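Local atomic coordinates of phiAB6 tailspike (Unidentified phage, PDB entry 5JS4), a protein that fragments the exopolysaccharide of Acinetobacter baumannii as the trimeric, beta-helical tailspike of phage phiAB6, probably allowing the phage to reach its host's surface. Residues R454-C459 with Y487-T492; T514-G519 with S528-G533. All blocks are in the same frame, centred on the assembly; numbering follows the deposited sequence.

Contact 1: R454-C459 with Y487-T492; sequences RTVAHC and YGNSFT
Ala457 and Tyr487 pair in parallel register between neighbouring rungs of the right-handed beta-helix typical of pectate-lyase-like proteins, where the chain turns a corner at His458 and Gly488. Backbone bonds come first. Tyr487 N donates to Val456 O, His458 N to Tyr487 O at 3.0 Å, and beyond the corner Ser490 N donates to Cys459 O. The amide of Asn489 spans the bend between them. Asn489 ND2 gives a second bond to Val456 O, 3.1 Å away, approaching from above the carbonyl plane, while Asn489 OD1 receives Cys459 N on a lone pair at 2.8 Å. With CG beside the backbone N (chi1 -61°), the amide reaches back across the turn, and these two bonds fix its flip. Aromatic contacts make up the outer side. Ala457 CB sits over one face of the Tyr487 ring, 3.5 Å from Tyr487 CZ, and the ring's edge is turned to the face of His458 in an offset edge-to-face pair, planes at 87°. His458 also stacks on Tyr494 of the second subunit, so the corner adjoins the trimer interface. Tyr487 itself borders a bound malonic acid. A weak bond links His458 ND1 to Gly488 O at 3.3 Å.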
ATOM      1  N   ARG A 454       8.871  21.888   3.051  1.00 13.81           N
ATOM      2  CA  ARG A 454       9.155  22.727   1.888  1.00 14.59           C
ATOM      3  C   ARG A 454       8.968  21.951   0.588  1.00 14.53           C
ATOM      4  O   ARG A 454       8.381  22.462  -0.369  1.00 15.20           O
ATOM      5  CB  ARG A 454      10.579  23.278   1.952  1.00 15.37           C
ATOM      6  CG  ARG A 454      10.872  24.326   0.891  1.00 16.53           C
ATOM      7  CD  ARG A 454      12.235  24.959   1.106  1.00 17.47           C
ATOM      8  NE  ARG A 454      13.320  24.017   0.852  1.00 17.76           N
ATOM      9  CZ  ARG A 454      14.612  24.284   1.029  1.00 18.94           C
ATOM     10  NH1 ARG A 454      15.003  25.477   1.472  1.00 20.26           N
ATOM     11  NH2 ARG A 454      15.521  23.355   0.763  1.00 18.25           N
ATOM     12  N   THR A 455       9.488  20.726   0.566  1.00 13.90           N
ATOM     13  CA  THR A 455       9.424  19.847  -0.595  1.00 14.26           C
ATOM     14  C   THR A 455       9.060  18.451  -0.126  1.00 13.44           C
ATOM     15  O   THR A 455       9.609  17.963   0.863  1.00 14.09           O
ATOM     16  CB  THR A 455      10.785  19.768  -1.314  1.00 15.94           C
ATOM     17  OG1 THR A 455      11.153  21.069  -1.786  1.00 18.03           O
ATOM     18  CG2 THR A 455      10.755  18.790  -2.493  1.00 16.52           C
ATOM     19  N   VAL A 456       8.131  17.826  -0.842  1.00 13.28           N
ATOM     20  CA  VAL A 456       7.757  16.436  -0.616  1.00 12.36           C
ATOM     21  C   VAL A 456       7.826  15.734  -1.967  1.00 11.90           C
ATOM     22  O   VAL A 456       6.986  15.963  -2.841  1.00 11.98           O
ATOM     23  CB  VAL A 456       6.351  16.326   0.002  1.00 12.85           C
ATOM     24  CG1 VAL A 456       5.922  14.870   0.126  1.00 12.92           C
ATOM     25  CG2 VAL A 456       6.324  16.996   1.365  1.00 13.28           C
ATOM     26  N   ALA A 457       8.845  14.894  -2.127  1.00 12.09           N
ATOM     27  CA  ALA A 457       9.156  14.263  -3.402  1.00 12.00           C
ATOM     28  C   ALA A 457       9.205  12.750  -3.255  1.00 11.94           C
ATOM     29  O   ALA A 457       9.887  12.231  -2.379  1.00 11.93           O
ATOM     30  CB  ALA A 457      10.490  14.776  -3.924  1.00 12.38           C
ATOM     31  N   HIS A 458       8.473  12.048  -4.113  1.00 11.68           N
ATOM     32  CA  HIS A 458       8.524  10.584  -4.160  1.00 11.93           C
ATOM     33  C   HIS A 458       8.306   9.931  -2.798  1.00 11.99           C
ATOM     34  O   HIS A 458       8.993   8.975  -2.436  1.00 12.39           O
ATOM     35  CB  HIS A 458       9.843  10.124  -4.778  1.00 12.71           C
ATOM     36  CG  HIS A 458      10.077  10.666  -6.150  1.00 14.11           C
ATOM     37  ND1 HIS A 458       9.338  10.272  -7.244  1.00 15.54           N
ATOM     38  CD2 HIS A 458      10.959  11.586  -6.605  1.00 14.49           C
ATOM     39  CE1 HIS A 458       9.761  10.920  -8.314  1.00 15.60           C
ATOM     40  NE2 HIS A 458      10.742  11.725  -7.952  1.00 16.92           N
ATOM     41  N   CYS A 459       7.337  10.455  -2.052  1.00 11.49           N
ATOM     42  CA  CYS A 459       6.977   9.907  -0.755  1.00 11.41           C
ATOM     43  C   CYS A 459       5.708   9.080  -0.883  1.00 11.32           C
ATOM     44  O   CYS A 459       4.923   9.270  -1.812  1.00 11.94           O
ATOM     45  CB  CYS A 459       6.764  11.027   0.262  1.00 12.04           C
ATOM     46  SG  CYS A 459       8.288  11.864   0.753  1.00 13.30           S
ATOM     47  N   TYR A 487       5.716  16.547  -5.575  1.00 12.96           N
ATOM     48  CA  TYR A 487       5.710  15.782  -6.816  1.00 12.40           C
ATOM     49  C   TYR A 487       6.191  14.353  -6.606  1.00 11.73           C
ATOM     50  O   TYR A 487       6.912  14.060  -5.651  1.00 11.24           O
ATOM     51  CB  TYR A 487       6.588  16.476  -7.865  1.00 13.34           C
ATOM     52  CG  TYR A 487       8.055  16.560  -7.494  1.00 13.86           C
ATOM     53  CD1 TYR A 487       8.939  15.542  -7.841  1.00 14.38           C
ATOM     54  CD2 TYR A 487       8.559  17.659  -6.805  1.00 14.24           C
ATOM     55  CE1 TYR A 487      10.282  15.612  -7.505  1.00 15.13           C
ATOM     56  CE2 TYR A 487       9.900  17.736  -6.462  1.00 15.16           C
ATOM     57  CZ  TYR A 487      10.758  16.713  -6.816  1.00 15.05           C
ATOM     58  OH  TYR A 487      12.092  16.786  -6.480  1.00 17.47           O
ATOM     59  N   GLY A 488       5.779  13.469  -7.508  1.00 11.88           N
ATOM     60  CA  GLY A 488       6.261  12.094  -7.522  1.00 11.19           C
ATOM     61  C   GLY A 488       5.691  11.202  -6.435  1.00 10.99           C
ATOM     62  O   GLY A 488       6.180  10.098  -6.225  1.00 11.08           O
ATOM     63  N   ASN A 489       4.633  11.659  -5.769  1.00 11.11           N
ATOM     64  CA  ASN A 489       4.147  10.997  -4.565  1.00 11.11           C
ATOM     65  C   ASN A 489       3.096   9.928  -4.822  1.00 10.78           C
ATOM     66  O   ASN A 489       2.493   9.865  -5.895  1.00 10.46           O
ATOM     67  CB  ASN A 489       3.592  12.041  -3.601  1.00 11.39           C
ATOM     68  CG  ASN A 489       4.652  13.033  -3.168  1.00 11.55           C
ATOM     69  OD1 ASN A 489       5.649  12.653  -2.553  1.00 12.22           O
ATOM     70  ND2 ASN A 489       4.457  14.304  -3.503  1.00 12.61           N
ATOM     71  N   SER A 490       2.905   9.085  -3.813  1.00 10.29           N
ATOM     72  CA  SER A 490       1.865   8.070  -3.809  1.00 10.79           C
ATOM     73  C   SER A 490       0.916   8.380  -2.661  1.00 10.95           C
ATOM     74  O   SER A 490       1.280   8.223  -1.497  1.00 12.57           O
ATOM     75  CB  SER A 490       2.478   6.685  -3.608  1.00 11.64           C
ATOM     76  OG  SER A 490       3.413   6.374  -4.624  1.00 12.58           O
ATOM     77  N   PHE A 491      -0.286   8.840  -2.997  1.00 11.37           N
ATOM     78  CA  PHE A 491      -1.333   9.098  -2.016  1.00 11.41           C
ATOM     79  C   PHE A 491      -2.306   7.928  -2.089  1.00 11.63           C
ATOM     80  O   PHE A 491      -3.387   8.024  -2.675  1.00 11.87           O
ATOM     81  CB  PHE A 491      -2.035  10.423  -2.318  1.00 12.13           C
ATOM     82  CG  PHE A 491      -1.097  11.588  -2.475  1.00 12.35           C
ATOM     83  CD1 PHE A 491      -0.352  12.048  -1.394  1.00 12.47           C
ATOM     84  CD2 PHE A 491      -0.964  12.232  -3.699  1.00 13.06           C
ATOM     85  CE1 PHE A 491       0.511  13.125  -1.536  1.00 13.07           C
ATOM     86  CE2 PHE A 491      -0.111  13.313  -3.841  1.00 13.14           C
ATOM     87  CZ  PHE A 491       0.631  13.757  -2.759  1.00 13.23           C
ATOM     88  N   THR A 492      -1.905   6.808  -1.497  1.00 12.22           N
ATOM     89  CA  THR A 492      -2.559   5.531  -1.774  1.00 12.91           C
ATOM     90  C   THR A 492      -3.275   4.906  -0.577  1.00 13.34           C
ATOM     91  O   THR A 492      -3.526   3.704  -0.559  1.00 15.58           O
ATOM     92  CB  THR A 492      -1.552   4.543  -2.388  1.00 14.23           C
ATOM     93  OG1 THR A 492      -0.408   4.430  -1.535  1.00 16.44           O
ATOM     94  CG2 THR A 492      -1.112   5.033  -3.754  1.00 15.14           C
TER

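Contact 2: T514-G519 with S528-G533; sequences TNNYGG and SIVNAG
Asn516 reaches over to the Asn531-Ala532 backbone, where the loop 514-519 runs beside the end of strand 526-530. Asn516 CB lies 3.5 Å from Asn531 O. At CG the side chain passes Val530 CG2, and from there the amide splits its work: Asn516 ND2 donates to Asn531 O at 3.1 Å, with a weak second bond to Ala532 O, while OD1 turns back to Leu512 N. Holding CG beside the backbone N (chi1 -62°) lets main chain and side chain serve the same carbonyl, since Asn516 N also bonds Ala532 O at 2.9 Å, on a lone pair. Farther along, Gly519 and Val530 form an antiparallel hydrogen-bonded pair, Gly519 N to Val530 O at 3.0 Å and Val530 N back to Gly519 O, at the open end of the hairpin of strands 519-523 and 526-530. Water bridges lie toward both ends: one joins Thr514 OG1 to Gly533 O, the other Gly519 O to Ser528 OG. Ala532 N, Gly533 N and Asn531 ND2 all bind a malonic acid, probably from the crystallisation liquor. Because the loop holds the carbonyls of Asn531 and Ala532, the neighbouring N-H groups probably stay oriented toward that anion, consistent with a pocket able to receive an acidic group.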
ATOM      1  N   THR A 514      -0.625  24.813 -12.477  1.00 15.30           N
ATOM      2  CA  THR A 514       0.669  24.620 -11.835  1.00 16.56           C
ATOM      3  C   THR A 514       0.450  24.496 -10.325  1.00 15.78           C
ATOM      4  O   THR A 514      -0.634  24.799  -9.828  1.00 15.80           O
ATOM      5  CB  THR A 514       1.634  25.780 -12.177  1.00 17.88           C
ATOM      6  OG1 THR A 514       2.982  25.411 -11.861  1.00 20.23           O
ATOM      7  CG2 THR A 514       1.254  27.063 -11.439  1.00 18.73           C
ATOM      8  N   ASN A 515       1.476  24.043  -9.608  1.00 15.67           N
ATOM      9  CA  ASN A 515       1.411  23.861  -8.151  1.00 16.47           C
ATOM     10  C   ASN A 515       0.387  22.825  -7.682  1.00 14.65           C
ATOM     11  O   ASN A 515      -0.152  22.936  -6.583  1.00 14.99           O
ATOM     12  CB  ASN A 515       1.166  25.202  -7.428  1.00 18.81           C
ATOM     13  CG  ASN A 515       2.389  26.094  -7.411  1.00 22.74           C
ATOM     14  OD1 ASN A 515       3.521  25.613  -7.363  1.00 25.51           O
ATOM     15  ND2 ASN A 515       2.169  27.407  -7.430  1.00 26.71           N
ATOM     16  N   ASN A 516       0.120  21.811  -8.500  1.00 13.23           N
ATOM     17  CA  ASN A 516      -0.618  20.651  -8.007  1.00 12.26           C
ATOM     18  C   ASN A 516       0.258  19.884  -7.037  1.00 12.14           C
ATOM     19  O   ASN A 516       1.487  19.921  -7.136  1.00 12.82           O
ATOM     20  CB  ASN A 516      -1.011  19.711  -9.142  1.00 11.82           C
ATOM     21  CG  ASN A 516      -1.938  20.359 -10.143  1.00 11.80           C
ATOM     22  OD1 ASN A 516      -3.046  20.776  -9.801  1.00 12.79           O
ATOM     23  ND2 ASN A 516      -1.496  20.441 -11.390  1.00 11.95           N
ATOM     24  N   TYR A 517      -0.373  19.196  -6.096  1.00 12.57           N
ATOM     25  CA  TYR A 517       0.334  18.213  -5.286  1.00 12.97           C
ATOM     26  C   TYR A 517       0.474  16.976  -6.166  1.00 12.83           C
ATOM     27  O   TYR A 517      -0.457  16.181  -6.307  1.00 13.86           O
ATOM     28  CB  TYR A 517      -0.420  17.910  -3.990  1.00 13.88           C
ATOM     29  CG  TYR A 517      -0.221  18.937  -2.887  1.00 14.88           C
ATOM     30  CD1 TYR A 517      -0.097  20.298  -3.174  1.00 15.95           C
ATOM     31  CD2 TYR A 517      -0.185  18.546  -1.553  1.00 15.96           C
ATOM     32  CE1 TYR A 517       0.075  21.229  -2.164  1.00 17.42           C
ATOM     33  CE2 TYR A 517      -0.017  19.474  -0.540  1.00 17.03           C
ATOM     34  CZ  TYR A 517       0.113  20.811  -0.851  1.00 17.58           C
ATOM     35  OH  TYR A 517       0.276  21.741   0.150  1.00 21.17           O
ATOM     36  N   GLY A 518       1.639  16.849  -6.787  1.00 12.72           N
ATOM     37  CA  GLY A 518       1.869  15.846  -7.812  1.00 12.25           C
ATOM     38  C   GLY A 518       1.967  14.437  -7.270  1.00 11.91           C
ATOM     39  O   GLY A 518       2.657  14.181  -6.276  1.00 11.58           O
ATOM     40  N   GLY A 519       1.278  13.520  -7.937  1.00 11.49           N
ATOM     41  CA  GLY A 519       1.355  12.113  -7.604  1.00 10.94           C
ATOM     42  C   GLY A 519       0.162  11.318  -8.081  1.00 10.94           C
ATOM     43  O   GLY A 519      -0.743  11.838  -8.741  1.00 10.70           O
ATOM     44  N   SER A 528      -6.548   8.411  -9.507  1.00 10.34           N
ATOM     45  CA  SER A 528      -6.131   9.554 -10.309  1.00 10.46           C
ATOM     46  C   SER A 528      -4.630   9.707 -10.364  1.00 10.14           C
ATOM     47  O   SER A 528      -3.897   9.126  -9.564  1.00 10.26           O
ATOM     48  CB  SER A 528      -6.737  10.848  -9.761  1.00 11.21           C
ATOM     49  OG  SER A 528      -6.100  11.225  -8.554  1.00 12.49           O
ATOM     50  N   ILE A 529      -4.187  10.520 -11.312  1.00  9.85           N
ATOM     51  CA  ILE A 529      -2.774  10.813 -11.467  1.00  9.76           C
ATOM     52  C   ILE A 529      -2.610  12.207 -12.077  1.00 10.17           C
ATOM     53  O   ILE A 529      -3.332  12.577 -13.007  1.00 10.06           O
ATOM     54  CB  ILE A 529      -2.067   9.702 -12.283  1.00 10.14           C
ATOM     55  CG1 ILE A 529      -0.549   9.904 -12.261  1.00 10.39           C
ATOM     56  CG2 ILE A 529      -2.621   9.618 -13.700  1.00 10.02           C
ATOM     57  CD1 ILE A 529       0.225   8.666 -12.664  1.00 10.90           C
ATOM     58  N   VAL A 530      -1.668  12.970 -11.522  1.00 10.31           N
ATOM     59  CA  VAL A 530      -1.462  14.372 -11.874  1.00 10.39           C
ATOM     60  C   VAL A 530       0.009  14.714 -11.647  1.00 10.99           C
ATOM     61  O   VAL A 530       0.651  14.136 -10.771  1.00 11.51           O
ATOM     62  CB  VAL A 530      -2.368  15.294 -11.012  1.00 10.63           C
ATOM     63  CG1 VAL A 530      -1.953  15.280  -9.544  1.00 10.91           C
ATOM     64  CG2 VAL A 530      -2.386  16.717 -11.545  1.00 10.59           C
ATOM     65  N   ASN A 531       0.536  15.640 -12.443  1.00 11.78           N
ATOM     66  CA  ASN A 531       1.867  16.199 -12.206  1.00 12.12           C
ATOM     67  C   ASN A 531       1.751  17.598 -11.615  1.00 12.55           C
ATOM     68  O   ASN A 531       0.730  18.266 -11.780  1.00 12.57           O
ATOM     69  CB  ASN A 531       2.670  16.246 -13.504  1.00 13.21           C
ATOM     70  CG  ASN A 531       3.012  14.864 -14.031  1.00 14.40           C
ATOM     71  OD1 ASN A 531       2.638  14.504 -15.146  1.00 17.01           O
ATOM     72  ND2 ASN A 531       3.722  14.084 -13.230  1.00 16.98           N
ATOM     73  N   ALA A 532       2.802  18.036 -10.928  1.00 12.15           N
ATOM     74  CA  ALA A 532       2.778  19.323 -10.231  1.00 12.06           C
ATOM     75  C   ALA A 532       2.540  20.504 -11.176  1.00 12.31           C
ATOM     76  O   ALA A 532       1.681  21.345 -10.915  1.00 12.85           O
ATOM     77  CB  ALA A 532       4.070  19.530  -9.449  1.00 12.44           C
ATOM     78  N   GLY A 533       3.284  20.546 -12.279  1.00 13.04           N
ATOM     79  CA  GLY A 533       3.362  21.752 -13.109  1.00 13.43           C
ATOM     80  C   GLY A 533       2.530  21.785 -14.377  1.00 14.30           C
ATOM     81  O   GLY A 533       2.850  22.531 -15.304  1.00 16.13           O
TER
HETATM   82  O   HOH W   1       4.376  24.816 -14.109  1.00 31.64           O
HETATM   83  O   HOH W   2      -3.630  12.389  -8.518  1.00 13.59           O

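Overall arrangement
Contact 1 is the more buried of the two, near the middle of the chain, whereas contact 2 is only partly buried and has exposed residues at Asn515, Asn531 and Gly533. Their centres are about 10 Å apart and they touch: Gly518 O is 3.2 Å from Asn489 N, probably a hydrogen bond, and the Phe491 ring packs against Gly518 and Gly519, so 487-492 lies between 454-459 and 514-519. The pairing changes along the way, from parallel rungs in contact 1 to an antiparallel hairpin in contact 2. An asparagine side chain ties the backbones in each, but aromatic rings mark contact 1 and bridging waters contact 2. Both reach the second subunit, and Tyr487 shares a malonic acid pocket with Asn531, Ala532 and Gly533.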